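Local coordinates for TerD domain-containing protein (Streptomyces coelicolor A3, PDB 2QZ7) that is of unknown function but belongs to the TerD family, linked to tellurium resistance, and binds sodium ions, at residues K24-R29 and F95-L100; L30-S35 and H42-I47; I46-Y51 and V107-A112. One frame throughout, in Å; residues are numbered along the deposited sequence.

In the fold
All three contacts belong to a fold of two antiparallel sheets packed face to face. Interaction 1 lies in the sheet of strand 26-31, and interaction 3 pairs strands 44-52 and 104-113 of the other. Interaction 2 bridges the two sheets where strand 26-31 ends and strand 44-52 begins, and it holds ligands of two sodium sites. The centres of interactions 1 and 3 are about 12 Å apart, and Phe-95 CE1 packs on Ala-48 CB at 3.7 Å. Interactions 2 and 3 share Ile-46 and Ile-47. Interaction 1 is farther from the metals: the Val-28 side chain is about 11 Å from a sodium ion.

Interaction 1. Residues K24-R29 and F95-L100; sequences KRVDVR and FELDRL
This contact is the end of an antiparallel strand pair, where strand 26-31 meets the end of strand 91-95 and the short 3-10 turn 97-99. Val-26 and Phe-95 form a hydrogen-bonded pair. Phe-95 N donates to Val-26 O at 2.6 Å, nearly along the C=O axis. Val-26 N returns a bond to Phe-95 O. Beyond the pair, Asp-98 N donates a hydrogen bond to Lys-24 O at 3.2 Å, in the carbonyl plane and on a lone pair.

The apolar side chains point into the protein, where Phe-95 touches Val-107 and Val-109 of strand 104-113. Val-26 CG1, placed between its own backbone N and carbonyl carbon (chi1 74°), lies alongside Phe-95 and touches Phe-95 CB at 3.6 Å. Val-26 CG1 also meets Leu-97 CD1 at 3.8 Å. The Val-28 side chain crosses the Phe-95 ring obliquely, with CG2 nearest CE2.

On the other face of the strand pair, Arg-25 and Glu-96 run side by side. Glu-96 bends at chi2 and Arg-25 at chi2 and chi3, which brings their tips together. The guanidinium and carboxylate planes are turned 56° apart. Arg-25 NH1 forms a salt bridge with Glu-96 OE2, which lies at the guanidinium edge at 3.0 Å.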
loop_
_atom_site.group_PDB
_atom_site.type_symbol
_atom_site.label_atom_id
_atom_site.label_comp_id
_atom_site.label_asym_id
_atom_site.label_seq_id
_atom_site.Cartn_x
_atom_site.Cartn_y
_atom_site.Cartn_z
ATOM N N LYS A 24 9.871 7.888 11.806
ATOM C CA LYS A 24 9.711 7.079 12.987
ATOM C C LYS A 24 8.446 6.339 12.885
ATOM O O LYS A 24 8.385 5.166 13.204
ATOM C CB LYS A 24 9.690 7.940 14.247
ATOM C CG LYS A 24 11.044 8.472 14.654
ATOM C CD LYS A 24 10.861 9.387 15.845
ATOM C CE LYS A 24 12.182 9.695 16.511
ATOM N NZ LYS A 24 11.946 10.061 17.939
ATOM N N ARG A 25 7.409 7.048 12.470
ATOM C CA ARG A 25 6.124 6.451 12.287
ATOM C C ARG A 25 5.472 7.117 11.071
ATOM O O ARG A 25 5.732 8.292 10.774
ATOM C CB ARG A 25 5.285 6.534 13.566
ATOM C CG ARG A 25 4.728 7.902 13.949
ATOM C CD ARG A 25 3.368 8.132 13.271
ATOM N NE ARG A 25 2.407 8.785 14.175
ATOM C CZ ARG A 25 1.555 8.123 14.956
ATOM N NH1 ARG A 25 1.544 6.793 14.933
ATOM N NH2 ARG A 25 0.716 8.789 15.767
ATOM N N VAL A 26 4.690 6.349 10.339
ATOM C CA VAL A 26 4.141 6.812 9.090
ATOM C C VAL A 26 2.771 6.177 8.955
ATOM O O VAL A 26 2.531 5.109 9.517
ATOM C CB VAL A 26 5.083 6.462 7.881
ATOM C CG1 VAL A 26 5.036 5.014 7.538
ATOM C CG2 VAL A 26 4.732 7.286 6.678
ATOM N N ASP A 27 1.860 6.855 8.278
ATOM C CA ASP A 27 0.561 6.243 7.985
ATOM C C ASP A 27 0.154 6.457 6.543
ATOM O O ASP A 27 0.664 7.373 5.848
ATOM C CB ASP A 27 -0.540 6.712 8.946
ATOM C CG ASP A 27 -1.037 8.118 8.636
ATOM O OD1 ASP A 27 -2.244 8.303 8.394
ATOM O OD2 ASP A 27 -0.230 9.059 8.663
ATOM N N VAL A 28 -0.725 5.561 6.092
ATOM C CA VAL A 28 -1.229 5.566 4.761
ATOM C C VAL A 28 -2.750 5.537 4.897
ATOM O O VAL A 28 -3.311 4.683 5.582
ATOM C CB VAL A 28 -0.730 4.334 3.980
ATOM C CG1 VAL A 28 -1.295 4.312 2.552
ATOM C CG2 VAL A 28 0.811 4.316 3.952
ATOM N N ARG A 29 -3.414 6.498 4.277
ATOM C CA ARG A 29 -4.899 6.534 4.309
ATOM C C ARG A 29 -5.404 6.475 2.891
ATOM O O ARG A 29 -4.814 7.108 1.984
ATOM C CB ARG A 29 -5.393 7.832 4.977
ATOM C CG ARG A 29 -5.172 7.897 6.486
ATOM C CD ARG A 29 -5.408 9.342 7.014
ATOM N NE ARG A 29 -4.268 10.168 6.615
ATOM C CZ ARG A 29 -4.189 11.491 6.734
ATOM N NH1 ARG A 29 -5.191 12.172 7.243
ATOM N NH2 ARG A 29 -3.085 12.130 6.356
ATOM N N PHE A 95 2.450 2.612 10.341
ATOM C CA PHE A 95 3.702 1.890 10.543
ATOM C C PHE A 95 4.538 2.553 11.599
ATOM O O PHE A 95 4.799 3.757 11.512
ATOM C CB PHE A 95 4.588 1.859 9.268
ATOM C CG PHE A 95 3.874 1.396 8.023
ATOM C CD1 PHE A 95 4.275 0.210 7.393
ATOM C CD2 PHE A 95 2.816 2.126 7.476
ATOM C CE1 PHE A 95 3.643 -0.224 6.252
ATOM C CE2 PHE A 95 2.171 1.684 6.305
ATOM C CZ PHE A 95 2.616 0.511 5.703
ATOM N N GLU A 96 4.995 1.763 12.564
ATOM C CA GLU A 96 5.927 2.251 13.538
ATOM C C GLU A 96 7.232 1.688 13.049
ATOM O O GLU A 96 7.702 0.676 13.553
ATOM C CB GLU A 96 5.585 1.751 14.952
ATOM C CG GLU A 96 4.202 2.158 15.501
ATOM C CD GLU A 96 3.979 3.679 15.616
ATOM O OE1 GLU A 96 4.935 4.444 15.923
ATOM O OE2 GLU A 96 2.816 4.116 15.407
ATOM N N LEU A 97 7.784 2.340 12.027
ATOM C CA LEU A 97 9.042 1.952 11.358
ATOM C C LEU A 97 10.214 1.746 12.332
ATOM O O LEU A 97 10.969 0.782 12.226
ATOM C CB LEU A 97 9.389 2.995 10.283
ATOM C CG LEU A 97 8.339 3.125 9.143
ATOM C CD1 LEU A 97 8.730 4.220 8.171
ATOM C CD2 LEU A 97 8.164 1.851 8.395
ATOM N N ASP A 98 10.320 2.634 13.306
ATOM C CA ASP A 98 11.411 2.599 14.275
ATOM C C ASP A 98 11.386 1.346 15.150
ATOM O O ASP A 98 12.381 1.008 15.750
ATOM C CB ASP A 98 11.424 3.881 15.114
ATOM C CG ASP A 98 10.158 4.071 15.973
ATOM O OD1 ASP A 98 10.292 4.766 17.005
ATOM O OD2 ASP A 98 9.037 3.595 15.625
ATOM N N ARG A 99 10.271 0.622 15.141
ATOM C CA ARG A 99 10.102 -0.582 15.962
ATOM C C ARG A 99 10.280 -1.896 15.201
ATOM O O ARG A 99 10.200 -2.974 15.789
ATOM C CB ARG A 99 8.734 -0.541 16.649
ATOM C CG ARG A 99 8.659 0.521 17.763
ATOM C CD ARG A 99 7.253 0.591 18.350
ATOM N NE ARG A 99 6.706 -0.756 18.562
ATOM C CZ ARG A 99 5.447 -1.126 18.309
ATOM N NH1 ARG A 99 5.086 -2.386 18.549
ATOM N NH2 ARG A 99 4.557 -0.252 17.817
ATOM N N LEU A 100 10.519 -1.804 13.891
ATOM C CA LEU A 100 10.860 -2.965 13.069
ATOM C C LEU A 100 12.237 -3.512 13.404
ATOM O O LEU A 100 13.187 -2.744 13.617
ATOM C CB LEU A 100 10.849 -2.588 11.583
ATOM C CG LEU A 100 9.479 -2.227 10.996
ATOM C CD1 LEU A 100 9.602 -1.591 9.602
ATOM C CD2 LEU A 100 8.638 -3.489 10.918
#

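Interaction 2. Residues L30-S35 and H42-I47; sequences LKWDPS and HHLDII. With NA (sodium ion), chain D; NA (sodium ion), chain C.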
loop_
_atom_site.group_PDB
_atom_site.type_symbol
_atom_site.label_atom_id
_atom_site.label_comp_id
_atom_site.label_asym_id
_atom_site.label_seq_id
_atom_site.Cartn_x
_atom_site.Cartn_y
_atom_site.Cartn_z
ATOM N N LEU A 30 -6.522 5.769 2.708
ATOM C CA LEU A 30 -7.066 5.505 1.385
ATOM C C LEU A 30 -8.574 5.831 1.325
ATOM O O LEU A 30 -9.309 5.503 2.262
ATOM C CB LEU A 30 -6.843 4.020 1.065
ATOM C CG LEU A 30 -7.559 3.416 -0.156
ATOM C CD1 LEU A 30 -7.020 4.070 -1.424
ATOM C CD2 LEU A 30 -7.266 1.902 -0.165
ATOM N N LYS A 31 -9.013 6.522 0.262
ATOM C CA LYS A 31 -10.447 6.794 0.026
ATOM C C LYS A 31 -10.814 6.311 -1.364
ATOM O O LYS A 31 -9.944 6.208 -2.225
ATOM C CB LYS A 31 -10.740 8.312 0.146
ATOM C CG LYS A 31 -9.975 9.186 -0.865
ATOM C CD LYS A 31 -10.394 10.667 -0.750
ATOM C CE LYS A 31 -9.709 11.520 -1.825
ATOM N NZ LYS A 31 -10.282 12.923 -1.918
ATOM N N TRP A 32 -12.102 6.031 -1.570
ATOM C CA TRP A 32 -12.698 5.710 -2.866
ATOM C C TRP A 32 -14.221 5.688 -2.775
ATOM O O TRP A 32 -14.796 5.466 -1.702
ATOM C CB TRP A 32 -12.167 4.380 -3.429
ATOM C CG TRP A 32 -12.688 3.097 -2.786
ATOM C CD1 TRP A 32 -13.752 2.310 -3.219
ATOM C CD2 TRP A 32 -12.120 2.418 -1.664
ATOM N NE1 TRP A 32 -13.857 1.187 -2.417
ATOM C CE2 TRP A 32 -12.882 1.236 -1.452
ATOM C CE3 TRP A 32 -11.012 2.687 -0.815
ATOM C CZ2 TRP A 32 -12.589 0.325 -0.416
ATOM C CZ3 TRP A 32 -10.715 1.789 0.197
ATOM C CH2 TRP A 32 -11.510 0.616 0.396
ATOM N N ASP A 33 -14.893 5.955 -3.886
ATOM C CA ASP A 33 -16.355 5.911 -3.879
ATOM C C ASP A 33 -16.886 4.505 -4.096
ATOM O O ASP A 33 -16.312 3.744 -4.877
ATOM C CB ASP A 33 -16.955 6.859 -4.919
ATOM C CG ASP A 33 -16.723 8.313 -4.571
ATOM O OD1 ASP A 33 -16.434 8.628 -3.379
ATOM O OD2 ASP A 33 -16.838 9.140 -5.499
ATOM N N PRO A 34 -18.019 4.172 -3.446
ATOM C CA PRO A 34 -18.632 2.869 -3.637
ATOM C C PRO A 34 -19.292 2.782 -5.032
ATOM O O PRO A 34 -19.356 3.787 -5.744
ATOM C CB PRO A 34 -19.682 2.822 -2.526
ATOM C CG PRO A 34 -20.117 4.281 -2.392
ATOM C CD PRO A 34 -18.811 5.025 -2.534
ATOM N N SER A 35 -19.763 1.582 -5.424
ATOM C CA SER A 35 -20.250 1.420 -6.764
ATOM C C SER A 35 -21.779 1.704 -6.879
ATOM O O SER A 35 -22.561 1.585 -5.896
ATOM C CB SER A 35 -19.920 0.008 -7.305
ATOM O OG SER A 35 -20.271 -1.027 -6.302
ATOM N N HIS A 42 -16.971 -2.135 -4.864
ATOM C CA HIS A 42 -15.602 -1.770 -5.119
ATOM C C HIS A 42 -14.771 -2.079 -3.842
ATOM O O HIS A 42 -14.907 -1.408 -2.824
ATOM C CB HIS A 42 -15.514 -0.280 -5.518
ATOM C CG HIS A 42 -16.035 0.017 -6.890
ATOM N ND1 HIS A 42 -16.634 1.216 -7.217
ATOM C CD2 HIS A 42 -16.067 -0.732 -8.014
ATOM C CE1 HIS A 42 -16.988 1.201 -8.488
ATOM N NE2 HIS A 42 -16.673 0.023 -8.989
ATOM N N HIS A 43 -13.944 -3.119 -3.913
ATOM C CA HIS A 43 -13.152 -3.575 -2.788
ATOM C C HIS A 43 -11.682 -3.279 -3.091
ATOM O O HIS A 43 -11.077 -3.893 -3.987
ATOM C CB HIS A 43 -13.361 -5.063 -2.501
ATOM C CG HIS A 43 -12.611 -5.554 -1.296
ATOM N ND1 HIS A 43 -12.776 -6.819 -0.779
ATOM C CD2 HIS A 43 -11.649 -4.966 -0.539
ATOM C CE1 HIS A 43 -11.982 -6.979 0.265
ATOM N NE2 HIS A 43 -11.275 -5.870 0.421
ATOM N N LEU A 44 -11.158 -2.286 -2.371
ATOM C CA LEU A 44 -9.745 -1.871 -2.436
ATOM C C LEU A 44 -9.114 -2.138 -1.099
ATOM O O LEU A 44 -9.772 -2.033 -0.060
ATOM C CB LEU A 44 -9.553 -0.384 -2.747
ATOM C CG LEU A 44 -9.662 0.053 -4.222
ATOM C CD1 LEU A 44 -11.102 -0.159 -4.815
ATOM C CD2 LEU A 44 -9.213 1.488 -4.380
ATOM N N ASP A 45 -7.845 -2.541 -1.154
ATOM C CA ASP A 45 -7.042 -2.827 0.040
ATOM C C ASP A 45 -5.736 -2.106 -0.016
ATOM O O ASP A 45 -5.003 -2.171 -1.034
ATOM C CB ASP A 45 -6.695 -4.316 0.143
ATOM C CG ASP A 45 -7.896 -5.177 0.560
ATOM O OD1 ASP A 45 -8.805 -4.687 1.270
ATOM O OD2 ASP A 45 -7.926 -6.374 0.176
ATOM N N ILE A 46 -5.395 -1.468 1.104
ATOM C CA ILE A 46 -3.988 -1.105 1.332
ATOM C C ILE A 46 -3.258 -2.403 1.676
ATOM O O ILE A 46 -3.718 -3.193 2.530
ATOM C CB ILE A 46 -3.804 -0.127 2.518
ATOM C CG1 ILE A 46 -4.602 1.197 2.307
ATOM C CG2 ILE A 46 -2.267 0.204 2.697
ATOM C CD1 ILE A 46 -4.608 2.122 3.618
ATOM N N ILE A 47 -2.115 -2.615 1.037
ATOM C CA ILE A 47 -1.308 -3.815 1.289
ATOM C C ILE A 47 0.122 -3.371 1.471
ATOM O O ILE A 47 0.595 -2.559 0.697
ATOM C CB ILE A 47 -1.368 -4.791 0.058
ATOM C CG1 ILE A 47 -2.833 -5.225 -0.238
ATOM C CG2 ILE A 47 -0.477 -5.996 0.319
ATOM C CD1 ILE A 47 -2.961 -6.115 -1.535
HETATM NA NA NA D . -10.215 -2.903 2.100
HETATM NA NA NA C . -15.886 6.247 0.151
HETATM O O HOH W 1 -13.973 7.465 0.387
HETATM O O HOH W 2 -18.617 -0.367 -3.802
HETATM O O HOH W 3 -11.034 -4.467 3.391
#
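Two sodium sites flank this buried contact, which joins the end of strand 26-31 to the start of strand 44-52 across the two sheets of the TerD domain. Trp-32 is its centre. Its CG sits between the backbone N and the carbonyl carbon (chi1 75°), and the indole lies across the opposite segment. Leu-44 CB stands over one face of the six-membered ring, 3.6 Å from its centroid and 3° off the normal, a CH-pi contact. At the edge, Trp-32 NE1 donates to His-42 O at 2.8 Å. This donor stands above the carbonyl plane, so it does not use a lone pair.

The His-42 ring meets the other segment at one face and at its edge. Ser-35 CB packs over one face, 3.5 Å from the ring centroid. At the edge, ND1 makes a weak bond to Asp-33 O. One water accepts from both Ser-35 N and His-42 N. Farther along, Leu-30 CD2 meets Ile-46 CG1 at 3.7 Å as the two side chains slide past each other in opposite directions.

One sodium is bound by Trp-32 O, a water, Gly-84 and Gly-86. The other takes Leu-44 O and Asp-45 OD1, both at 2.4 Å, with a water, Ser-81 and Glu-91. Asp-45 OD1 also accepts from His-43 NE2 at 2.9 Å, and OD2 is hydrogen-bonded to His-114 NE2. The carboxylate is thus gripped by a metal and two histidines. Its negative charge would be stabilised, which probably favours the ionised form.

Interaction 3. Residues I46-Y51 and V107-A112; sequences IIATTY and VIVGVA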
loop_
_atom_site.group_PDB
_atom_site.type_symbol
_atom_site.label_atom_id
_atom_site.label_comp_id
_atom_site.label_asym_id
_atom_site.label_seq_id
_atom_site.Cartn_x
_atom_site.Cartn_y
_atom_site.Cartn_z
ATOM N N ILE A 46 -5.395 -1.468 1.104
ATOM C CA ILE A 46 -3.988 -1.105 1.332
ATOM C C ILE A 46 -3.258 -2.403 1.676
ATOM O O ILE A 46 -3.718 -3.193 2.530
ATOM C CB ILE A 46 -3.804 -0.127 2.518
ATOM C CG1 ILE A 46 -4.602 1.197 2.307
ATOM C CG2 ILE A 46 -2.267 0.204 2.697
ATOM C CD1 ILE A 46 -4.608 2.122 3.618
ATOM N N ILE A 47 -2.115 -2.615 1.037
ATOM C CA ILE A 47 -1.308 -3.815 1.289
ATOM C C ILE A 47 0.122 -3.371 1.471
ATOM O O ILE A 47 0.595 -2.559 0.697
ATOM C CB ILE A 47 -1.368 -4.791 0.058
ATOM C CG1 ILE A 47 -2.833 -5.225 -0.238
ATOM C CG2 ILE A 47 -0.477 -5.996 0.319
ATOM C CD1 ILE A 47 -2.961 -6.115 -1.535
ATOM N N ALA A 48 0.828 -3.916 2.468
ATOM C CA ALA A 48 2.276 -3.677 2.597
ATOM C C ALA A 48 3.038 -4.996 2.754
ATOM O O ALA A 48 2.469 -6.002 3.194
ATOM C CB ALA A 48 2.583 -2.764 3.809
ATOM N N THR A 49 4.310 -4.970 2.362
ATOM C CA THR A 49 5.251 -6.087 2.546
ATOM C C THR A 49 6.526 -5.579 3.087
ATOM O O THR A 49 6.893 -4.450 2.823
ATOM C CB THR A 49 5.533 -6.801 1.232
ATOM O OG1 THR A 49 5.566 -5.816 0.198
ATOM C CG2 THR A 49 4.356 -7.809 0.901
ATOM N N THR A 50 7.205 -6.437 3.842
ATOM C CA THR A 50 8.491 -6.141 4.451
ATOM C C THR A 50 9.518 -7.081 3.794
ATOM O O THR A 50 9.142 -8.174 3.272
ATOM C CB THR A 50 8.433 -6.415 5.982
ATOM O OG1 THR A 50 8.001 -7.767 6.197
ATOM C CG2 THR A 50 7.416 -5.487 6.638
ATOM N N TYR A 51 10.772 -6.613 3.778
ATOM C CA TYR A 51 11.914 -7.274 3.108
ATOM C C TYR A 51 13.129 -7.282 4.036
ATOM O O TYR A 51 13.415 -6.277 4.702
ATOM C CB TYR A 51 12.247 -6.609 1.747
ATOM C CG TYR A 51 11.030 -6.674 0.851
ATOM C CD1 TYR A 51 10.814 -7.785 0.008
ATOM C CD2 TYR A 51 10.044 -5.682 0.905
ATOM C CE1 TYR A 51 9.662 -7.873 -0.774
ATOM C CE2 TYR A 51 8.877 -5.780 0.142
ATOM C CZ TYR A 51 8.698 -6.886 -0.701
ATOM O OH TYR A 51 7.543 -7.007 -1.475
ATOM N N VAL A 107 10.368 -1.615 3.303
ATOM C CA VAL A 107 8.940 -1.783 3.332
ATOM C C VAL A 107 8.338 -1.145 2.079
ATOM O O VAL A 107 8.717 -0.032 1.693
ATOM C CB VAL A 107 8.298 -1.144 4.618
ATOM C CG1 VAL A 107 6.756 -1.360 4.612
ATOM C CG2 VAL A 107 8.938 -1.745 5.858
ATOM N N ILE A 108 7.419 -1.843 1.426
ATOM C CA ILE A 108 6.692 -1.212 0.363
ATOM C C ILE A 108 5.206 -1.291 0.557
ATOM O O ILE A 108 4.682 -2.315 0.987
ATOM C CB ILE A 108 7.220 -1.583 -1.057
ATOM C CG1 ILE A 108 6.299 -1.280 -2.212
ATOM C CG2 ILE A 108 7.775 -2.973 -1.200
ATOM C CD1 ILE A 108 7.301 -0.922 -3.438
ATOM N N VAL A 109 4.528 -0.185 0.288
ATOM C CA VAL A 109 3.064 -0.166 0.503
ATOM C C VAL A 109 2.403 0.230 -0.802
ATOM O O VAL A 109 2.951 1.019 -1.561
ATOM C CB VAL A 109 2.677 0.759 1.701
ATOM C CG1 VAL A 109 3.092 2.152 1.441
ATOM C CG2 VAL A 109 1.156 0.698 1.993
ATOM N N GLY A 110 1.252 -0.374 -1.066
ATOM C CA GLY A 110 0.493 -0.126 -2.276
ATOM C C GLY A 110 -1.000 -0.343 -2.038
ATOM O O GLY A 110 -1.456 -0.523 -0.882
ATOM N N VAL A 111 -1.747 -0.278 -3.117
ATOM C CA VAL A 111 -3.180 -0.402 -3.084
ATOM C C VAL A 111 -3.573 -1.359 -4.191
ATOM O O VAL A 111 -3.129 -1.240 -5.344
ATOM C CB VAL A 111 -3.883 0.978 -3.215
ATOM C CG1 VAL A 111 -5.423 0.827 -3.394
ATOM C CG2 VAL A 111 -3.589 1.882 -1.984
ATOM N N ALA A 112 -4.402 -2.333 -3.834
ATOM C CA ALA A 112 -4.897 -3.313 -4.798
ATOM C C ALA A 112 -6.428 -3.300 -4.929
ATOM O O ALA A 112 -7.138 -3.172 -3.928
ATOM C CB ALA A 112 -4.402 -4.729 -4.429
#
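Tyr-51 has CG anti to its carbonyl carbon (chi1 -59°), which swings the ring back along its own strand and beside the neighbouring one. Thr-49 holds OG1 between its backbone N and carbonyl carbon (chi1 37°). The two hydroxyls therefore meet, with Thr-49 OG1 and Tyr-51 OH hydrogen-bonded at 2.9 Å. This bond ties the tip of the tyrosine to its own strand. Ile-108 CG1 is anti to the backbone N. Ile-108 CG2 touches the ring obliquely, 3.3 Å from Tyr-51 CE2.

The backbones form a regular antiparallel ladder, with strand axes at 154°. Ile-47 with Gly-110 and Thr-49 with Ile-108 are the hydrogen-bonded pairs, each joined by two bonds. Gly-110 N meets Ile-47 O at 2.9 Å, nearly along the C=O axis. The return bond, Ile-47 N to Gly-110 O, is different: the donor stands above the carbonyl plane. Both bonds between Thr-49 and Ile-108 are 3.0 Å from N to O and run nearly along their C=O axes. The non-hydrogen-bonded pair Ala-48 with Val-109 lies between them; Ile-46 with Val-111 and Thr-50 with Val-107 lie at the two ends. In these pairs alpha carbons also approach carbonyls, as in Ala-48 CA to Ile-108 O at 3.2 Å.

On the face of Ile-46, Ala-48 and Thr-50, Ile-46 CG2 lies alongside Val-109 CG2 at 3.5 Å. On the face of Ile-47 and Thr-49, Ile-47 CD1 reaches Ala-112 CB, also at 3.5 Å.

The pair sits inside its sheet, between strand 62-64 beyond 44-52 and strand 152-160 beyond 104-113. Strands 26-31 and 91-95 of the other sheet cover the Ile-46 face, through Val-28, Leu-30, Met-93 and Phe-95. Helix 179-185 packs against Ile-47 on the other face.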